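Local coordinates for putative lipoprotein (Bacteroides ovatus, PDB 3OQQ) that is of unknown function but binds calcium ions and is probably an extracellular lipoprotein of a gut bacterium, rich in antiparallel beta strands, at residues A[244-258]-A[268-280]. Numbering follows the deposited sequence.
Sequences WSNDTRKEPRFAILT and VITLDGLTSLMDN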
# COMPACT_ATOMS: atom_id res chain seq x y z
N TRP A 244 -0.99 -9.33 22.97
CA TRP A 244 0.42 -9.02 22.83
C TRP A 244 1.11 -9.63 24.04
O TRP A 244 0.44 -9.82 25.07
CB TRP A 244 0.64 -7.49 22.81
CG TRP A 244 0.45 -6.83 21.47
CD1 TRP A 244 1.30 -6.87 20.41
CD2 TRP A 244 -0.66 -6.00 21.08
NE1 TRP A 244 0.79 -6.13 19.36
CE2 TRP A 244 -0.40 -5.56 19.76
CE3 TRP A 244 -1.82 -5.55 21.73
CZ2 TRP A 244 -1.29 -4.73 19.06
CZ3 TRP A 244 -2.70 -4.72 21.04
CH2 TRP A 244 -2.43 -4.31 19.73
N SER A 245 2.40 -9.96 23.95
CA SER A 245 3.16 -10.39 25.12
C SER A 245 3.16 -9.21 26.09
O SER A 245 3.23 -8.08 25.63
CB SER A 245 4.60 -10.74 24.73
OG SER A 245 4.65 -11.89 23.91
N ASN A 246 2.98 -9.46 27.40
CA ASN A 246 2.93 -8.43 28.44
C ASN A 246 1.96 -7.29 28.02
O ASN A 246 2.31 -6.11 28.03
CB ASN A 246 4.36 -7.92 28.79
CG ASN A 246 5.37 -9.05 28.92
OD1 ASN A 246 5.23 -9.97 29.74
ND2 ASN A 246 6.36 -9.05 28.04
N ASP A 247 0.73 -7.70 27.62
CA ASP A 247 -0.35 -6.84 27.16
C ASP A 247 -0.91 -6.01 28.30
O ASP A 247 -0.92 -6.44 29.45
CB ASP A 247 -1.48 -7.67 26.50
CG ASP A 247 -2.14 -6.97 25.32
OD1 ASP A 247 -1.93 -5.74 25.15
OD2 ASP A 247 -2.89 -7.65 24.57
N THR A 248 -1.42 -4.81 27.95
CA THR A 248 -1.94 -3.83 28.89
C THR A 248 -3.37 -4.20 29.39
O THR A 248 -3.89 -3.52 30.28
CB THR A 248 -1.89 -2.45 28.25
OG1 THR A 248 -2.52 -2.52 26.97
CG2 THR A 248 -0.46 -1.95 28.08
N ARG A 249 -3.97 -5.27 28.84
CA ARG A 249 -5.28 -5.74 29.27
C ARG A 249 -5.29 -7.26 29.31
O ARG A 249 -4.49 -7.91 28.64
CB ARG A 249 -6.40 -5.18 28.36
CG ARG A 249 -6.72 -5.97 27.07
CD ARG A 249 -7.88 -5.30 26.34
NE ARG A 249 -8.55 -6.14 25.35
CZ ARG A 249 -9.50 -5.68 24.54
NH1 ARG A 249 -9.88 -4.41 24.60
NH2 ARG A 249 -10.08 -6.49 23.66
N LYS A 250 -6.19 -7.83 30.13
CA LYS A 250 -6.35 -9.29 30.26
C LYS A 250 -7.36 -9.80 29.23
O LYS A 250 -7.30 -10.98 28.86
CB LYS A 250 -6.78 -9.67 31.69
N GLU A 251 -8.28 -8.92 28.76
CA GLU A 251 -9.31 -9.28 27.79
C GLU A 251 -8.66 -9.66 26.45
O GLU A 251 -7.75 -8.95 25.99
CB GLU A 251 -10.34 -8.15 27.57
CG GLU A 251 -10.95 -7.59 28.85
CD GLU A 251 -10.18 -6.42 29.42
OE1 GLU A 251 -9.17 -6.66 30.13
OE2 GLU A 251 -10.54 -5.26 29.12
N PRO A 252 -9.10 -10.77 25.81
CA PRO A 252 -8.49 -11.15 24.53
C PRO A 252 -8.86 -10.19 23.40
O PRO A 252 -9.86 -9.46 23.49
CB PRO A 252 -9.03 -12.55 24.27
CG PRO A 252 -10.30 -12.61 24.99
CD PRO A 252 -10.15 -11.73 26.20
N ARG A 253 -8.05 -10.20 22.33
CA ARG A 253 -8.28 -9.36 21.17
C ARG A 253 -8.59 -10.27 20.01
O ARG A 253 -8.50 -11.50 20.17
CB ARG A 253 -7.06 -8.45 20.93
CG ARG A 253 -6.61 -7.71 22.21
CD ARG A 253 -5.41 -6.83 21.92
NE ARG A 253 -4.82 -6.23 23.11
CZ ARG A 253 -5.21 -5.08 23.66
NH1 ARG A 253 -6.29 -4.46 23.21
NH2 ARG A 253 -4.57 -4.58 24.71
N PHE A 254 -9.06 -9.71 18.87
CA PHE A 254 -9.38 -10.54 17.71
C PHE A 254 -8.94 -9.91 16.40
O PHE A 254 -8.85 -8.68 16.27
CB PHE A 254 -10.86 -10.90 17.67
CG PHE A 254 -11.82 -9.85 17.16
CD1 PHE A 254 -12.27 -8.82 18.00
CD2 PHE A 254 -12.35 -9.92 15.88
CE1 PHE A 254 -13.20 -7.89 17.56
CE2 PHE A 254 -13.27 -8.98 15.43
CZ PHE A 254 -13.68 -7.96 16.27
N ALA A 255 -8.68 -10.75 15.41
CA ALA A 255 -8.35 -10.29 14.05
C ALA A 255 -8.93 -11.29 13.08
O ALA A 255 -8.91 -12.49 13.37
CB ALA A 255 -6.84 -10.15 13.87
N ILE A 256 -9.55 -10.82 12.00
CA ILE A 256 -10.15 -11.68 10.96
C ILE A 256 -9.67 -11.18 9.60
O ILE A 256 -9.98 -10.05 9.23
CB ILE A 256 -11.71 -11.75 11.02
CG1 ILE A 256 -12.26 -12.06 12.44
CG2 ILE A 256 -12.24 -12.75 9.96
CD1 ILE A 256 -13.76 -11.72 12.63
N LEU A 257 -8.97 -12.04 8.85
CA LEU A 257 -8.48 -11.69 7.53
C LEU A 257 -9.25 -12.49 6.49
O LEU A 257 -9.22 -13.72 6.50
CB LEU A 257 -6.96 -11.95 7.42
CG LEU A 257 -6.31 -11.85 6.04
CD1 LEU A 257 -6.48 -10.45 5.43
CD2 LEU A 257 -4.88 -12.24 6.15
N THR A 258 -9.97 -11.78 5.61
CA THR A 258 -10.75 -12.40 4.56
C THR A 258 -10.15 -12.01 3.23
O THR A 258 -9.87 -10.83 2.98
CB THR A 258 -12.24 -12.02 4.67
OG1 THR A 258 -12.69 -12.33 5.99
CG2 THR A 258 -13.12 -12.77 3.65
N VAL A 268 -10.90 -8.85 -3.04
CA VAL A 268 -11.26 -7.95 -1.93
C VAL A 268 -10.67 -8.52 -0.62
O VAL A 268 -11.01 -9.62 -0.22
CB VAL A 268 -12.79 -7.70 -1.83
CG1 VAL A 268 -13.14 -6.83 -0.62
CG2 VAL A 268 -13.33 -7.08 -3.13
N ILE A 269 -9.76 -7.74 0.01
CA ILE A 269 -9.05 -8.13 1.22
C ILE A 269 -9.49 -7.27 2.39
O ILE A 269 -9.42 -6.05 2.31
CB ILE A 269 -7.50 -8.02 0.97
CG1 ILE A 269 -7.08 -8.96 -0.19
CG2 ILE A 269 -6.68 -8.35 2.27
CD1 ILE A 269 -5.67 -8.82 -0.69
N THR A 270 -9.93 -7.91 3.49
CA THR A 270 -10.32 -7.15 4.69
C THR A 270 -9.64 -7.69 5.95
O THR A 270 -9.53 -8.90 6.14
CB THR A 270 -11.83 -7.11 4.89
OG1 THR A 270 -12.30 -8.44 5.00
CG2 THR A 270 -12.57 -6.36 3.78
N LEU A 271 -9.20 -6.76 6.81
CA LEU A 271 -8.65 -7.02 8.12
C LEU A 271 -9.62 -6.44 9.14
O LEU A 271 -9.74 -5.22 9.27
CB LEU A 271 -7.25 -6.41 8.27
CG LEU A 271 -6.62 -6.57 9.68
CD1 LEU A 271 -6.47 -8.07 10.08
CD2 LEU A 271 -5.30 -5.87 9.74
N ASP A 272 -10.37 -7.33 9.80
CA ASP A 272 -11.39 -6.98 10.80
C ASP A 272 -10.76 -7.17 12.19
O ASP A 272 -9.73 -7.84 12.30
CB ASP A 272 -12.59 -7.90 10.56
CG ASP A 272 -13.91 -7.58 11.25
OD1 ASP A 272 -13.95 -6.65 12.10
OD2 ASP A 272 -14.89 -8.28 10.95
N GLY A 273 -11.32 -6.51 13.22
CA GLY A 273 -10.78 -6.61 14.58
C GLY A 273 -10.11 -5.37 15.14
O GLY A 273 -9.59 -5.38 16.28
N LEU A 274 -10.11 -4.28 14.34
CA LEU A 274 -9.51 -3.00 14.70
C LEU A 274 -10.04 -2.45 16.02
O LEU A 274 -9.30 -1.82 16.76
CB LEU A 274 -9.72 -1.93 13.60
CG LEU A 274 -9.17 -2.20 12.21
CD1 LEU A 274 -9.30 -0.90 11.33
CD2 LEU A 274 -7.72 -2.73 12.28
N THR A 275 -11.33 -2.68 16.32
CA THR A 275 -11.96 -2.20 17.56
C THR A 275 -11.30 -2.83 18.84
O THR A 275 -11.41 -2.26 19.93
CB THR A 275 -13.47 -2.49 17.50
OG1 THR A 275 -14.15 -1.59 18.35
CG2 THR A 275 -13.84 -3.95 17.82
N SER A 276 -10.66 -4.02 18.70
CA SER A 276 -10.11 -4.77 19.83
C SER A 276 -8.67 -4.34 20.16
O SER A 276 -8.13 -4.85 21.14
CB SER A 276 -10.16 -6.27 19.56
OG SER A 276 -9.18 -6.72 18.63
N LEU A 277 -8.06 -3.41 19.37
CA LEU A 277 -6.66 -3.00 19.55
C LEU A 277 -6.47 -1.99 20.66
O LEU A 277 -5.46 -2.05 21.37
CB LEU A 277 -6.06 -2.46 18.26
CG LEU A 277 -6.12 -3.38 17.03
CD1 LEU A 277 -5.48 -2.73 15.90
CD2 LEU A 277 -5.49 -4.77 17.32
N MSE A 278 -7.42 -1.06 20.81
CA MSE A 278 -7.38 -0.10 21.90
C MSE A 278 -7.71 -0.79 23.25
O MSE A 278 -8.18 -1.93 23.27
CB MSE A 278 -8.36 1.05 21.65
CG MSE A 278 -9.84 0.63 21.77
SE MSE A 278 -11.06 2.03 21.26
CE MSE A 278 -10.21 2.50 19.49
N ASP A 279 -7.48 -0.07 24.37
CA ASP A 279 -7.80 -0.56 25.71
C ASP A 279 -9.05 0.11 26.23
O ASP A 279 -9.74 -0.47 27.08
CB ASP A 279 -6.63 -0.34 26.66
CG ASP A 279 -5.49 -1.29 26.43
OD1 ASP A 279 -5.66 -2.25 25.64
OD2 ASP A 279 -4.42 -1.07 26.99
N ASN A 280 -9.34 1.31 25.72
CA ASN A 280 -10.50 2.11 26.09
C ASN A 280 -10.81 3.17 25.01
O ASN A 280 -9.94 3.52 24.20
CB ASN A 280 -10.31 2.78 27.46
CG ASN A 280 -9.18 3.77 27.50
OD1 ASN A 280 -9.28 4.85 26.93
ND2 ASN A 280 -8.10 3.45 28.20
O HOH W 1 -10.78 -2.47 22.53
O HOH W 2 -12.28 -9.90 7.31
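Strands 253-258 and 268-272 run antiparallel with axes 4.6 Å apart at closest, and Ile256 with Asp272 and Thr258 with Thr270 form hydrogen-bonded pairs. Beyond Asp272 the polypeptide turns through Gly273 into a short 3-10 segment at 274-276, where Ser276 OG accepts an almost straight bond from Phe254 N (3.0 Å), taking over where the backbone pairing ends. With CG between its backbone N and carbonyl carbon (chi1 78°), Phe254 lays its ring over Gly273, whose CA makes a CH-pi contact 3.7 Å from the ring centroid. Arg253, extended from CG to NE, ties the 244-252 loop to residues 276-279. Its NH2 meets the syn lone pair of Asp279 OD1 at 2.7 Å, guanidinium and carboxylate nearly coplanar (18° apart), while NE and NH2 grip Asp247 side-on and NH1 reaches Ser276 O at 2.8 Å. Arg249 CD and Trp244 CZ3 lie over opposite faces of this guanidinium. A leucine in place of Arg253 would probably leave Asp279 without its arginine partner and Asp247 with Arg293 alone. On the face opposite Phe254, Ile256 and Thr258, Leu257 CD1 packs on Ile269 CG2 at 3.8 Å. The arrangement is a beta hairpin within a six-stranded antiparallel sheet, its open end closed by a buried-arginine salt-bridge network.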